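Local coordinates for putative secreted protein (Streptomyces sp. SirexAA-E, PDB 4PEY), which hydrolyses laminarin and laminarioligosaccharides as a family 55 exo-beta-1,3-glucanase, releasing glucose and laminaribiose, at residues A[217-225]-A[363-371]; A[297-308]-A[324-335]. The protein carries 1 engineered substitution. All blocks are in the same frame, centred on the assembly; numbering follows the deposited sequence.

Interaction 1. Residues A[217-225]-A[363-371]; sequences PVSREKPFL and ANPTSLQDV
N364 meets R220 through a water that donates to N364 OD1 and accepts from R220 NH1; the amide and guanidinium planes stand 78° apart, and N364 ND2 bonds to N304 OD1. R220 NH1 and NH2 both point end-on at P365 O, at 2.9 and 2.8 Å, from one face of the carbonyl; the oxygen lies almost in the guanidinium plane, while NH2 stands above the carbonyl plane. S367 adds a third bond in the guanidinium plane, R220 NH2 to S367 OG at 2.8 Å with 159° at the hydrogen, and the three fix the group's rotation. R220 NE turns to a second water, which also donates to Q369 OE1. With CG anti to the backbone N (chi1 -175°) and a bend at chi3, the R220 chain reaches these groups. A leucine at R220 would probably leave P365 O and S367 OG without these donors in a buried contact. Q369 NE2, whose stronger partner is D397, gives R220 O a weak bond (2.8 Å). D370 OD2, salt-bridged to R135, meets K222 CD (3.5 Å), and K222 NZ goes on to E113. The D370 side chain is about 11 Å from that of substrate-binding Q130. Lying between the two beta-helical domains of the family 55 fold, the contact joins the link between strands 210-220 and 224-228 to strand 367-375; strand 231-243 packs on 217-225, and strands 333-335 and 395-397 each touch both segments.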
ATOM      1  N   PRO A 217      -1.228 -16.778  -4.899  1.00 12.79           N
ATOM      2  CA  PRO A 217      -0.234 -17.844  -4.679  1.00 14.73           C
ATOM      3  C   PRO A 217       0.102 -18.048  -3.207  1.00 14.19           C
ATOM      4  O   PRO A 217       0.109 -19.179  -2.703  1.00 15.40           O
ATOM      5  CB  PRO A 217       0.990 -17.352  -5.457  1.00 16.91           C
ATOM      6  CG  PRO A 217       0.433 -16.486  -6.525  1.00 18.81           C
ATOM      7  CD  PRO A 217      -0.826 -15.858  -5.980  1.00 14.90           C
ATOM      8  N   VAL A 218       0.413 -16.949  -2.534  1.00 13.84           N
ATOM      9  CA  VAL A 218       0.669 -16.922  -1.093  0.53 14.26           C
ATOM     10  C   VAL A 218       0.076 -15.638  -0.531  1.00 13.03           C
ATOM     11  O   VAL A 218       0.241 -14.585  -1.150  1.00 14.08           O
ATOM     12  CB  VAL A 218       2.188 -16.942  -0.756  0.53 15.59           C
ATOM     13  CG1 VAL A 218       2.408 -17.152   0.736  0.53 16.64           C
ATOM     14  CG2 VAL A 218       2.943 -17.983  -1.582  0.53 15.87           C
ATOM     15  N   SER A 219      -0.587 -15.698   0.620  1.00 13.10           N
ATOM     16  CA  SER A 219      -0.945 -14.475   1.319  1.00 12.71           C
ATOM     17  C   SER A 219      -0.957 -14.749   2.811  1.00 12.73           C
ATOM     18  O   SER A 219      -1.105 -15.895   3.256  1.00 14.77           O
ATOM     19  CB  SER A 219      -2.297 -13.918   0.853  1.00 14.00           C
ATOM     20  OG  SER A 219      -3.361 -14.817   1.110  1.00 14.36           O
ATOM     21  N   ARG A 220      -0.755 -13.697   3.585  1.00 11.89           N
ATOM     22  CA  ARG A 220      -0.799 -13.817   5.032  1.00 13.06           C
ATOM     23  C   ARG A 220      -1.422 -12.544   5.555  1.00 12.31           C
ATOM     24  O   ARG A 220      -0.868 -11.471   5.354  1.00 14.39           O
ATOM     25  CB  ARG A 220       0.594 -14.027   5.614  1.00 13.84           C
ATOM     26  CG  ARG A 220       0.589 -14.268   7.121  1.00 13.34           C
ATOM     27  CD  ARG A 220       1.989 -14.632   7.606  1.00 13.98           C
ATOM     28  NE  ARG A 220       2.945 -13.549   7.370  1.00 11.62           N
ATOM     29  CZ  ARG A 220       4.266 -13.721   7.278  1.00 10.81           C
ATOM     30  NH1 ARG A 220       4.798 -14.935   7.402  1.00 13.07           N
ATOM     31  NH2 ARG A 220       5.060 -12.677   7.058  1.00 12.52           N
ATOM     32  N   GLU A 221      -2.584 -12.645   6.191  1.00 13.05           N
ATOM     33  CA  GLU A 221      -3.292 -11.425   6.545  1.00 12.47           C
ATOM     34  C   GLU A 221      -2.505 -10.591   7.557  1.00 12.05           C
ATOM     35  O   GLU A 221      -1.767 -11.114   8.412  1.00 13.32           O
ATOM     36  CB  GLU A 221      -4.699 -11.731   7.065  1.00 12.08           C
ATOM     37  CG  GLU A 221      -5.568 -12.514   6.080  1.00 12.39           C
ATOM     38  CD  GLU A 221      -5.622 -11.903   4.671  1.00 13.01           C
ATOM     39  OE1 GLU A 221      -5.507 -10.666   4.517  1.00 13.90           O
ATOM     40  OE2 GLU A 221      -5.789 -12.682   3.704  1.00 12.70           O
ATOM     41  N   LYS A 222      -2.647  -9.279   7.422  1.00 11.05           N
ATOM     42  CA  LYS A 222      -1.937  -8.327   8.270  1.00 11.29           C
ATOM     43  C   LYS A 222      -2.311  -8.481   9.744  1.00 12.41           C
ATOM     44  O   LYS A 222      -3.490  -8.615  10.074  1.00 12.55           O
ATOM     45  CB  LYS A 222      -2.238  -6.904   7.801  1.00 12.84           C
ATOM     46  CG  LYS A 222      -1.402  -5.848   8.484  1.00 13.61           C
ATOM     47  CD  LYS A 222      -1.855  -4.448   8.088  1.00 13.93           C
ATOM     48  CE  LYS A 222      -3.183  -4.100   8.737  1.00 15.88           C
ATOM     49  NZ  LYS A 222      -3.130  -3.953  10.240  1.00 17.64           N
ATOM     50  N   PRO A 223      -1.307  -8.476  10.642  1.00 11.82           N
ATOM     51  CA  PRO A 223      -1.630  -8.503  12.072  1.00 12.28           C
ATOM     52  C   PRO A 223      -2.443  -7.279  12.490  1.00 11.94           C
ATOM     53  O   PRO A 223      -2.314  -6.209  11.878  1.00 12.19           O
ATOM     54  CB  PRO A 223      -0.251  -8.504  12.748  1.00 13.20           C
ATOM     55  CG  PRO A 223       0.668  -9.120  11.714  1.00 13.93           C
ATOM     56  CD  PRO A 223       0.144  -8.600  10.398  1.00 12.93           C
ATOM     57  N   PHE A 224      -3.275  -7.431  13.511  1.00 12.40           N
ATOM     58  CA  PHE A 224      -4.084  -6.309  13.982  1.00 13.16           C
ATOM     59  C   PHE A 224      -4.323  -6.390  15.487  1.00 13.12           C
ATOM     60  O   PHE A 224      -4.357  -7.480  16.085  1.00 14.41           O
ATOM     61  CB  PHE A 224      -5.426  -6.246  13.232  1.00 13.59           C
ATOM     62  CG  PHE A 224      -6.252  -7.497  13.364  1.00 13.30           C
ATOM     63  CD1 PHE A 224      -7.215  -7.608  14.362  1.00 14.57           C
ATOM     64  CD2 PHE A 224      -6.058  -8.569  12.503  1.00 13.78           C
ATOM     65  CE1 PHE A 224      -7.976  -8.766  14.496  1.00 13.99           C
ATOM     66  CE2 PHE A 224      -6.810  -9.737  12.637  1.00 13.63           C
ATOM     67  CZ  PHE A 224      -7.769  -9.833  13.634  1.00 13.93           C
ATOM     68  N   LEU A 225      -4.463  -5.215  16.090  1.00 14.08           N
ATOM     69  CA  LEU A 225      -4.787  -5.080  17.498  1.00 14.84           C
ATOM     70  C   LEU A 225      -6.235  -5.479  17.762  1.00 14.02           C
ATOM     71  O   LEU A 225      -7.133  -5.113  17.002  1.00 15.55           O
ATOM     72  CB  LEU A 225      -4.554  -3.633  17.946  1.00 14.83           C
ATOM     73  CG  LEU A 225      -4.682  -3.324  19.437  1.00 15.83           C
ATOM     74  CD1 LEU A 225      -3.518  -3.962  20.215  1.00 16.61           C
ATOM     75  CD2 LEU A 225      -4.737  -1.807  19.669  1.00 16.43           C
ATOM     76  N   ALA A 363       8.655 -21.351   4.333  1.00 13.38           N
ATOM     77  CA  ALA A 363       7.592 -21.754   5.243  1.00 14.00           C
ATOM     78  C   ALA A 363       7.047 -20.567   6.037  1.00 14.29           C
ATOM     79  O   ALA A 363       5.858 -20.511   6.346  1.00 17.70           O
ATOM     80  CB  ALA A 363       8.088 -22.849   6.192  1.00 15.11           C
ATOM     81  N   ASN A 364       7.918 -19.616   6.357  1.00 13.16           N
ATOM     82  CA  ASN A 364       7.571 -18.496   7.227  1.00 13.74           C
ATOM     83  C   ASN A 364       8.266 -17.225   6.738  1.00 14.16           C
ATOM     84  O   ASN A 364       9.282 -16.805   7.298  1.00 14.61           O
ATOM     85  CB  ASN A 364       7.963 -18.814   8.681  1.00 15.47           C
ATOM     86  CG  ASN A 364       7.459 -17.781   9.666  1.00 16.67           C
ATOM     87  OD1 ASN A 364       6.531 -17.030   9.371  1.00 18.10           O
ATOM     88  ND2 ASN A 364       8.061 -17.744  10.851  1.00 18.15           N
ATOM     89  N   PRO A 365       7.732 -16.624   5.665  1.00 13.37           N
ATOM     90  CA  PRO A 365       8.413 -15.480   5.059  1.00 14.28           C
ATOM     91  C   PRO A 365       8.312 -14.207   5.872  1.00 12.27           C
ATOM     92  O   PRO A 365       7.483 -14.091   6.776  1.00 12.86           O
ATOM     93  CB  PRO A 365       7.686 -15.309   3.719  1.00 17.28           C
ATOM     94  CG  PRO A 365       6.362 -15.943   3.913  1.00 17.15           C
ATOM     95  CD  PRO A 365       6.592 -17.086   4.854  1.00 13.33           C
ATOM     96  N   THR A 366       9.163 -13.247   5.535  1.00 13.43           N
ATOM     97  CA  THR A 366       9.003 -11.889   6.029  1.00 12.01           C
ATOM     98  C   THR A 366       8.063 -11.144   5.089  1.00 11.34           C
ATOM     99  O   THR A 366       8.063 -11.394   3.874  1.00 12.93           O
ATOM    100  CB  THR A 366      10.377 -11.195   6.152  1.00 13.81           C
ATOM    101  OG1 THR A 366      11.027 -11.696   7.326  1.00 13.99           O
ATOM    102  CG2 THR A 366      10.253  -9.667   6.262  1.00 13.78           C
ATOM    103  N   SER A 367       7.236 -10.260   5.651  1.00 11.78           N
ATOM    104  CA  SER A 367       6.316  -9.470   4.842  1.00 12.16           C
ATOM    105  C   SER A 367       6.357  -7.986   5.175  1.00 11.77           C
ATOM    106  O   SER A 367       6.640  -7.598   6.315  1.00 13.68           O
ATOM    107  CB  SER A 367       4.878  -9.983   5.005  1.00 15.62           C
ATOM    108  OG  SER A 367       4.477 -10.006   6.373  1.00 14.30           O
ATOM    109  N   LEU A 368       6.090  -7.175   4.149  1.00 12.04           N
ATOM    110  CA  LEU A 368       5.776  -5.756   4.283  1.00 11.27           C
ATOM    111  C   LEU A 368       4.322  -5.571   3.884  1.00 11.21           C
ATOM    112  O   LEU A 368       3.939  -5.964   2.782  1.00 12.32           O
ATOM    113  CB  LEU A 368       6.662  -4.883   3.387  1.00 13.01           C
ATOM    114  CG  LEU A 368       8.181  -4.985   3.482  1.00 14.36           C
ATOM    115  CD1 LEU A 368       8.808  -3.975   2.524  1.00 17.01           C
ATOM    116  CD2 LEU A 368       8.655  -4.746   4.899  1.00 17.19           C
ATOM    117  N   GLN A 369       3.515  -4.990   4.766  1.00 10.79           N
ATOM    118  CA  GLN A 369       2.094  -4.769   4.491  1.00 10.56           C
ATOM    119  C   GLN A 369       1.674  -3.361   4.884  1.00 10.65           C
ATOM    120  O   GLN A 369       1.946  -2.940   6.004  1.00 11.22           O
ATOM    121  CB  GLN A 369       1.240  -5.789   5.242  1.00 11.68           C
ATOM    122  CG  GLN A 369       1.379  -7.184   4.693  1.00 11.87           C
ATOM    123  CD  GLN A 369       0.640  -8.202   5.523  1.00 12.93           C
ATOM    124  OE1 GLN A 369       1.003  -8.464   6.675  1.00 12.86           O
ATOM    125  NE2 GLN A 369      -0.407  -8.790   4.945  1.00 12.51           N
ATOM    126  N   ASP A 370       1.020  -2.637   3.974  1.00 10.32           N
ATOM    127  CA  ASP A 370       0.665  -1.243   4.241  1.00  9.74           C
ATOM    128  C   ASP A 370       1.902  -0.508   4.725  1.00 10.45           C
ATOM    129  O   ASP A 370       1.871   0.195   5.738  1.00 11.54           O
ATOM    130  CB  ASP A 370      -0.464  -1.114   5.276  1.00 10.25           C
ATOM    131  CG  ASP A 370      -1.759  -1.772   4.824  1.00  9.85           C
ATOM    132  OD1 ASP A 370      -1.934  -2.006   3.609  1.00 11.84           O
ATOM    133  OD2 ASP A 370      -2.615  -2.046   5.694  1.00 10.94           O
ATOM    134  N   VAL A 371       2.999  -0.714   4.010  1.00 10.72           N
ATOM    135  CA  VAL A 371       4.207   0.058   4.214  1.00 12.08           C
ATOM    136  C   VAL A 371       4.258   1.075   3.086  1.00 10.91           C
ATOM    137  O   VAL A 371       4.218   0.729   1.895  1.00 11.78           O
ATOM    138  CB  VAL A 371       5.460  -0.832   4.239  1.00 12.77           C
ATOM    139  CG1 VAL A 371       6.730   0.015   4.211  1.00 14.24           C
ATOM    140  CG2 VAL A 371       5.423  -1.736   5.473  1.00 12.67           C
TER
HETATM  141  O   HOH W   1       1.733 -11.009   7.978  1.00 17.59           O
HETATM  142  O   HOH W   2       3.906 -17.658   7.942  1.00 26.79           O

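Interaction 2. Residues A[297-308]-A[324-335]; sequences PIEIDRANTVAL and LKVGDVDGVKVA
I300 and L324 meet at their CD1 atoms, 3.8 Å apart, on the buried face of two successive parallel strands, and I298 CG2 reaches the same L324 methyl. L324 CG lies anti to the backbone N (chi1 178°), which swings CD1 across toward both isoleucines. I300 CG2 touches both methyls of V332, and V332 CG2 also rests 3.6 Å from R302 O. Beneath this apolar layer the backbones pair in parallel: K325 N to I298 O, I300 N to K325 O and G327 N to I300 O, then K333 N to T305 O, A307 N to K333 O and A335 N to A307 O. The strand axes approach to 4.8 Å in both pairs, with N-to-C directions 15° and 1° apart. Two parallel pairs joined by loops are consistent with successive coils of the right-handed parallel beta-helix known for family 55. The register slips by one residue in these loops, the second segment having one residue more between G327 and D330 than the first between D301 and A303. R302 to T305 form a type II turn, in which N304 N binds D330 O. There the buried K333, bent at chi4, donates from NZ to G331 O at 2.8 Å and to two waters, one donating on to N304 O and the other to N304 OD1, which also takes a bond from N364. G327 is a local tight spot: a side-chain carbon on it would run into D301 OD1. Toward solvent the contact thins. K325 lies extended alongside P297, no closer than 4.2 Å, and a water links D301 OD1 to D328 N.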
ATOM      1  N   PRO A 297      19.442   3.357  12.015  1.00 15.74           N
ATOM      2  CA  PRO A 297      18.355   2.478  11.566  1.00 14.10           C
ATOM      3  C   PRO A 297      17.673   1.705  12.692  1.00 14.29           C
ATOM      4  O   PRO A 297      18.322   1.283  13.652  1.00 16.60           O
ATOM      5  CB  PRO A 297      19.062   1.499  10.620  1.00 15.24           C
ATOM      6  CG  PRO A 297      20.274   2.232  10.157  1.00 16.89           C
ATOM      7  CD  PRO A 297      20.707   3.067  11.317  1.00 16.85           C
ATOM      8  N   ILE A 298      16.361   1.541  12.570  1.00 13.07           N
ATOM      9  CA  ILE A 298      15.649   0.553  13.358  1.00 12.82           C
ATOM     10  C   ILE A 298      16.024  -0.811  12.800  1.00 13.85           C
ATOM     11  O   ILE A 298      15.869  -1.062  11.601  1.00 16.30           O
ATOM     12  CB  ILE A 298      14.119   0.772  13.306  1.00 13.88           C
ATOM     13  CG1 ILE A 298      13.756   2.082  14.010  1.00 16.61           C
ATOM     14  CG2 ILE A 298      13.373  -0.419  13.909  1.00 16.91           C
ATOM     15  CD1 ILE A 298      12.373   2.601  13.647  1.00 18.93           C
ATOM     16  N   GLU A 299      16.547  -1.675  13.663  1.00 14.32           N
ATOM     17  CA  GLU A 299      17.026  -2.985  13.247  1.00 14.78           C
ATOM     18  C   GLU A 299      16.153  -4.087  13.820  1.00 15.94           C
ATOM     19  O   GLU A 299      16.012  -4.217  15.036  1.00 18.46           O
ATOM     20  CB  GLU A 299      18.485  -3.187  13.676  1.00 19.57           C
ATOM     21  CG  GLU A 299      19.406  -2.129  13.103  1.00 25.44           C
ATOM     22  CD  GLU A 299      20.861  -2.512  13.159  1.00 34.95           C
ATOM     23  OE1 GLU A 299      21.177  -3.564  13.754  1.00 39.45           O
ATOM     24  OE2 GLU A 299      21.687  -1.755  12.605  1.00 37.94           O
ATOM     25  N   ILE A 300      15.556  -4.873  12.930  1.00 14.83           N
ATOM     26  CA  ILE A 300      14.747  -6.012  13.340  1.00 15.19           C
ATOM     27  C   ILE A 300      15.454  -7.287  12.893  1.00 15.12           C
ATOM     28  O   ILE A 300      15.361  -7.683  11.730  1.00 16.48           O
ATOM     29  CB  ILE A 300      13.327  -5.938  12.743  1.00 15.03           C
ATOM     30  CG1 ILE A 300      12.642  -4.637  13.172  1.00 16.25           C
ATOM     31  CG2 ILE A 300      12.490  -7.153  13.159  1.00 16.29           C
ATOM     32  CD1 ILE A 300      11.281  -4.440  12.559  1.00 17.97           C
ATOM     33  N   ASP A 301      16.191  -7.905  13.814  1.00 14.97           N
ATOM     34  CA  ASP A 301      17.003  -9.080  13.493  1.00 16.33           C
ATOM     35  C   ASP A 301      16.648 -10.260  14.394  1.00 15.21           C
ATOM     36  O   ASP A 301      17.510 -11.052  14.797  1.00 18.22           O
ATOM     37  CB  ASP A 301      18.497  -8.759  13.607  1.00 17.10           C
ATOM     38  CG  ASP A 301      19.359  -9.759  12.862  1.00 19.86           C
ATOM     39  OD1 ASP A 301      18.836 -10.410  11.931  1.00 19.35           O
ATOM     40  OD2 ASP A 301      20.550  -9.909  13.209  1.00 21.91           O
ATOM     41  N   ARG A 302      15.362 -10.361  14.710  1.00 14.36           N
ATOM     42  CA  ARG A 302      14.831 -11.470  15.486  1.00 13.70           C
ATOM     43  C   ARG A 302      13.677 -12.071  14.698  1.00 13.91           C
ATOM     44  O   ARG A 302      12.777 -11.343  14.267  1.00 14.12           O
ATOM     45  CB  ARG A 302      14.356 -11.005  16.857  1.00 15.92           C
ATOM     46  CG  ARG A 302      14.013 -12.142  17.797  1.00 17.80           C
ATOM     47  CD  ARG A 302      13.356 -11.638  19.079  1.00 19.84           C
ATOM     48  NE  ARG A 302      11.907 -11.494  18.925  1.00 22.26           N
ATOM     49  CZ  ARG A 302      11.242 -10.348  19.019  1.00 21.30           C
ATOM     50  NH1 ARG A 302       9.926 -10.334  18.871  1.00 21.88           N
ATOM     51  NH2 ARG A 302      11.884  -9.218  19.277  1.00 21.94           N
ATOM     52  N   ALA A 303      13.702 -13.383  14.501  1.00 14.77           N
ATOM     53  CA  ALA A 303      12.634 -14.059  13.770  1.00 13.97           C
ATOM     54  C   ALA A 303      11.254 -13.801  14.387  1.00 13.16           C
ATOM     55  O   ALA A 303      11.119 -13.690  15.606  1.00 14.91           O
ATOM     56  CB  ALA A 303      12.904 -15.547  13.704  1.00 13.71           C
ATOM     57  N   ASN A 304      10.250 -13.666  13.518  1.00 12.15           N
ATOM     58  CA  ASN A 304       8.847 -13.544  13.915  1.00 13.46           C
ATOM     59  C   ASN A 304       8.473 -12.236  14.604  1.00 12.84           C
ATOM     60  O   ASN A 304       7.378 -12.114  15.159  1.00 14.04           O
ATOM     61  CB  ASN A 304       8.449 -14.731  14.800  1.00 15.06           C
ATOM     62  CG  ASN A 304       8.197 -15.972  13.990  1.00 21.97           C
ATOM     63  OD1 ASN A 304       7.526 -15.913  12.955  1.00 22.58           O
ATOM     64  ND2 ASN A 304       8.766 -17.097  14.421  1.00 26.56           N
ATOM     65  N   THR A 305       9.357 -11.249  14.544  1.00 12.78           N
ATOM     66  CA  THR A 305       9.057  -9.957  15.149  1.00 12.54           C
ATOM     67  C   THR A 305       7.950  -9.247  14.383  1.00 11.12           C
ATOM     68  O   THR A 305       8.036  -9.098  13.159  1.00 13.29           O
ATOM     69  CB  THR A 305      10.291  -9.030  15.184  1.00 13.54           C
ATOM     70  OG1 THR A 305      11.365  -9.667  15.881  1.00 14.43           O
ATOM     71  CG2 THR A 305       9.964  -7.724  15.887  1.00 14.74           C
ATOM     72  N   VAL A 306       6.921  -8.817  15.110  1.00 11.80           N
ATOM     73  CA  VAL A 306       5.870  -7.973  14.560  1.00 11.40           C
ATOM     74  C   VAL A 306       6.216  -6.506  14.807  1.00 12.82           C
ATOM     75  O   VAL A 306       6.541  -6.123  15.931  1.00 14.30           O
ATOM     76  CB  VAL A 306       4.493  -8.290  15.196  1.00 11.39           C
ATOM     77  CG1 VAL A 306       3.411  -7.340  14.675  1.00 13.79           C
ATOM     78  CG2 VAL A 306       4.098  -9.735  14.924  1.00 14.32           C
ATOM     79  N   ALA A 307       6.149  -5.689  13.758  1.00 12.80           N
ATOM     80  CA  ALA A 307       6.326  -4.255  13.893  1.00 12.84           C
ATOM     81  C   ALA A 307       5.086  -3.617  13.291  1.00 12.27           C
ATOM     82  O   ALA A 307       4.965  -3.501  12.068  1.00 13.06           O
ATOM     83  CB  ALA A 307       7.592  -3.780  13.191  1.00 14.45           C
ATOM     84  N   LEU A 308       4.159  -3.238  14.168  1.00 12.67           N
ATOM     85  CA  LEU A 308       2.813  -2.837  13.774  1.00 11.75           C
ATOM     86  C   LEU A 308       2.566  -1.376  14.083  1.00 12.98           C
ATOM     87  O   LEU A 308       2.730  -0.957  15.229  1.00 14.57           O
ATOM     88  CB  LEU A 308       1.776  -3.705  14.502  1.00 13.21           C
ATOM     89  CG  LEU A 308       0.285  -3.404  14.290  1.00 13.78           C
ATOM     90  CD1 LEU A 308      -0.109  -3.544  12.817  1.00 15.42           C
ATOM     91  CD2 LEU A 308      -0.575  -4.308  15.190  1.00 15.03           C
ATOM     92  N   LEU A 324      14.736   1.553   8.282  1.00 11.78           N
ATOM     93  CA  LEU A 324      14.370   0.226   8.758  1.00 13.33           C
ATOM     94  C   LEU A 324      15.189  -0.845   8.055  1.00 13.46           C
ATOM     95  O   LEU A 324      15.212  -0.904   6.822  1.00 14.08           O
ATOM     96  CB  LEU A 324      12.877  -0.021   8.525  1.00 17.80           C
ATOM     97  CG  LEU A 324      12.344  -1.396   8.925  1.00 21.02           C
ATOM     98  CD1 LEU A 324      12.515  -1.618  10.419  1.00 22.38           C
ATOM     99  CD2 LEU A 324      10.886  -1.530   8.519  1.00 22.20           C
ATOM    100  N   LYS A 325      15.868  -1.675   8.843  1.00 13.71           N
ATOM    101  CA  LYS A 325      16.622  -2.807   8.314  1.00 14.35           C
ATOM    102  C   LYS A 325      16.133  -4.100   8.946  1.00 14.34           C
ATOM    103  O   LYS A 325      16.231  -4.269  10.156  1.00 17.08           O
ATOM    104  CB  LYS A 325      18.121  -2.645   8.588  1.00 16.79           C
ATOM    105  CG  LYS A 325      18.802  -1.547   7.810  1.00 19.69           C
ATOM    106  CD  LYS A 325      20.302  -1.571   8.070  1.00 25.09           C
ATOM    107  CE  LYS A 325      21.030  -0.577   7.182  1.00 31.62           C
ATOM    108  NZ  LYS A 325      22.504  -0.783   7.242  1.00 34.98           N
ATOM    109  N   VAL A 326      15.596  -5.005   8.137  1.00 13.15           N
ATOM    110  CA  VAL A 326      15.242  -6.329   8.631  1.00 12.47           C
ATOM    111  C   VAL A 326      16.389  -7.291   8.339  1.00 12.58           C
ATOM    112  O   VAL A 326      16.947  -7.291   7.234  1.00 14.52           O
ATOM    113  CB  VAL A 326      13.941  -6.851   7.989  1.00 13.23           C
ATOM    114  CG1 VAL A 326      13.549  -8.181   8.590  1.00 12.66           C
ATOM    115  CG2 VAL A 326      12.815  -5.837   8.161  1.00 13.82           C
ATOM    116  N   GLY A 327      16.758  -8.095   9.332  1.00 13.69           N
ATOM    117  CA  GLY A 327      17.822  -9.069   9.153  1.00 13.10           C
ATOM    118  C   GLY A 327      17.410 -10.283   8.340  1.00 13.26           C
ATOM    119  O   GLY A 327      16.275 -10.371   7.848  1.00 15.22           O
ATOM    120  N   ASP A 328      18.333 -11.232   8.213  1.00 13.15           N
ATOM    121  CA  ASP A 328      18.109 -12.439   7.422  1.00 13.06           C
ATOM    122  C   ASP A 328      17.394 -13.513   8.238  1.00 15.07           C
ATOM    123  O   ASP A 328      17.918 -14.611   8.459  1.00 17.80           O
ATOM    124  CB  ASP A 328      19.442 -12.957   6.886  1.00 13.52           C
ATOM    125  CG  ASP A 328      20.118 -11.956   5.987  1.00 17.38           C
ATOM    126  OD1 ASP A 328      19.407 -11.303   5.207  1.00 19.35           O
ATOM    127  OD2 ASP A 328      21.353 -11.809   6.069  1.00 22.60           O
ATOM    128  N   VAL A 329      16.193 -13.171   8.683  1.00 13.26           N
ATOM    129  CA  VAL A 329      15.415 -14.020   9.574  1.00 14.32           C
ATOM    130  C   VAL A 329      14.014 -14.299   9.031  1.00 12.39           C
ATOM    131  O   VAL A 329      13.475 -13.531   8.215  1.00 14.32           O
ATOM    132  CB  VAL A 329      15.305 -13.381  10.985  1.00 16.00           C
ATOM    133  CG1 VAL A 329      16.672 -13.326  11.654  1.00 16.62           C
ATOM    134  CG2 VAL A 329      14.699 -11.987  10.914  1.00 15.84           C
ATOM    135  N   ASP A 330      13.435 -15.409   9.481  1.00 13.64           N
ATOM    136  CA  ASP A 330      12.061 -15.784   9.147  1.00 12.82           C
ATOM    137  C   ASP A 330      11.022 -14.867   9.788  1.00 12.02           C
ATOM    138  O   ASP A 330      11.235 -14.346  10.883  1.00 14.19           O
ATOM    139  CB  ASP A 330      11.728 -17.201   9.635  1.00 12.94           C
ATOM    140  CG  ASP A 330      12.459 -18.313   8.895  1.00 14.99           C
ATOM    141  OD1 ASP A 330      13.183 -18.096   7.901  1.00 16.41           O
ATOM    142  OD2 ASP A 330      12.254 -19.459   9.327  1.00 17.93           O
ATOM    143  N   GLY A 331       9.883 -14.718   9.121  1.00 11.92           N
ATOM    144  CA  GLY A 331       8.640 -14.351   9.782  1.00 12.08           C
ATOM    145  C   GLY A 331       8.465 -12.947  10.327  1.00 13.02           C
ATOM    146  O   GLY A 331       7.561 -12.706  11.126  1.00 12.59           O
ATOM    147  N   VAL A 332       9.297 -12.003   9.909  1.00 12.60           N
ATOM    148  CA  VAL A 332       9.116 -10.636  10.386  1.00 11.98           C
ATOM    149  C   VAL A 332       7.910 -10.037   9.663  1.00 12.07           C
ATOM    150  O   VAL A 332       7.721 -10.265   8.471  1.00 12.60           O
ATOM    151  CB  VAL A 332      10.394  -9.793  10.170  1.00 11.86           C
ATOM    152  CG1 VAL A 332      10.128  -8.303  10.349  1.00 11.36           C
ATOM    153  CG2 VAL A 332      11.473 -10.264  11.138  1.00 13.37           C
ATOM    154  N   LYS A 333       7.074  -9.314  10.400  1.00 11.47           N
ATOM    155  CA  LYS A 333       5.845  -8.755   9.854  1.00 11.67           C
ATOM    156  C   LYS A 333       5.816  -7.261  10.121  1.00 11.89           C
ATOM    157  O   LYS A 333       5.515  -6.819  11.237  1.00 13.32           O
ATOM    158  CB  LYS A 333       4.621  -9.455  10.465  1.00 13.76           C
ATOM    159  CG  LYS A 333       4.645 -10.973  10.236  1.00 14.85           C
ATOM    160  CD  LYS A 333       3.657 -11.741  11.111  1.00 14.98           C
ATOM    161  CE  LYS A 333       3.884 -13.254  11.013  1.00 14.49           C
ATOM    162  NZ  LYS A 333       5.034 -13.761  11.838  1.00 14.11           N
ATOM    163  N   VAL A 334       6.159  -6.488   9.095  1.00 12.10           N
ATOM    164  CA  VAL A 334       6.139  -5.031   9.177  1.00 11.99           C
ATOM    165  C   VAL A 334       4.815  -4.569   8.606  1.00 10.39           C
ATOM    166  O   VAL A 334       4.444  -4.987   7.509  1.00 11.61           O
ATOM    167  CB  VAL A 334       7.306  -4.390   8.404  1.00 11.10           C
ATOM    168  CG1 VAL A 334       7.315  -2.882   8.597  1.00 13.78           C
ATOM    169  CG2 VAL A 334       8.631  -4.997   8.846  1.00 13.21           C
ATOM    170  N   ALA A 335       4.084  -3.739   9.346  1.00 11.27           N
ATOM    171  CA  ALA A 335       2.718  -3.404   8.943  1.00 12.35           C
ATOM    172  C   ALA A 335       2.293  -2.005   9.354  1.00 11.85           C
ATOM    173  O   ALA A 335       2.441  -1.631  10.518  1.00 14.43           O
ATOM    174  CB  ALA A 335       1.734  -4.420   9.533  1.00 14.13           C
TER
HETATM  175  O   HOH W   3      20.390 -11.753  10.369  1.00 22.73           O
HETATM  176  O   HOH W   4       4.912 -13.183  14.580  1.00 17.94           O
HETATM  177  O   HOH W   5       4.730 -16.526  11.341  1.00 22.60           O

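From the N terminus, 217-225 comes first, at the end of strand 210-220 and the start of 224-228. The chain then runs through strand 231-243 to 297-308 and 324-335, which pair across only 15 intervening residues: interaction 2 closes a short loop, one coil upon the next. Interaction 1 closes a much longer one, of 137 residues, when 363-371 returns to 217-225, so interaction 2 lies wholly within it and the two do not cross. They meet at adjacent strands 333-335 and 367-375, where S367 N probably hydrogen-bonds V332 O at 2.9 Å. Interaction 2 stacks successive coils on two sheets of the later beta-helical domain; interaction 1 ties that domain to the earlier one.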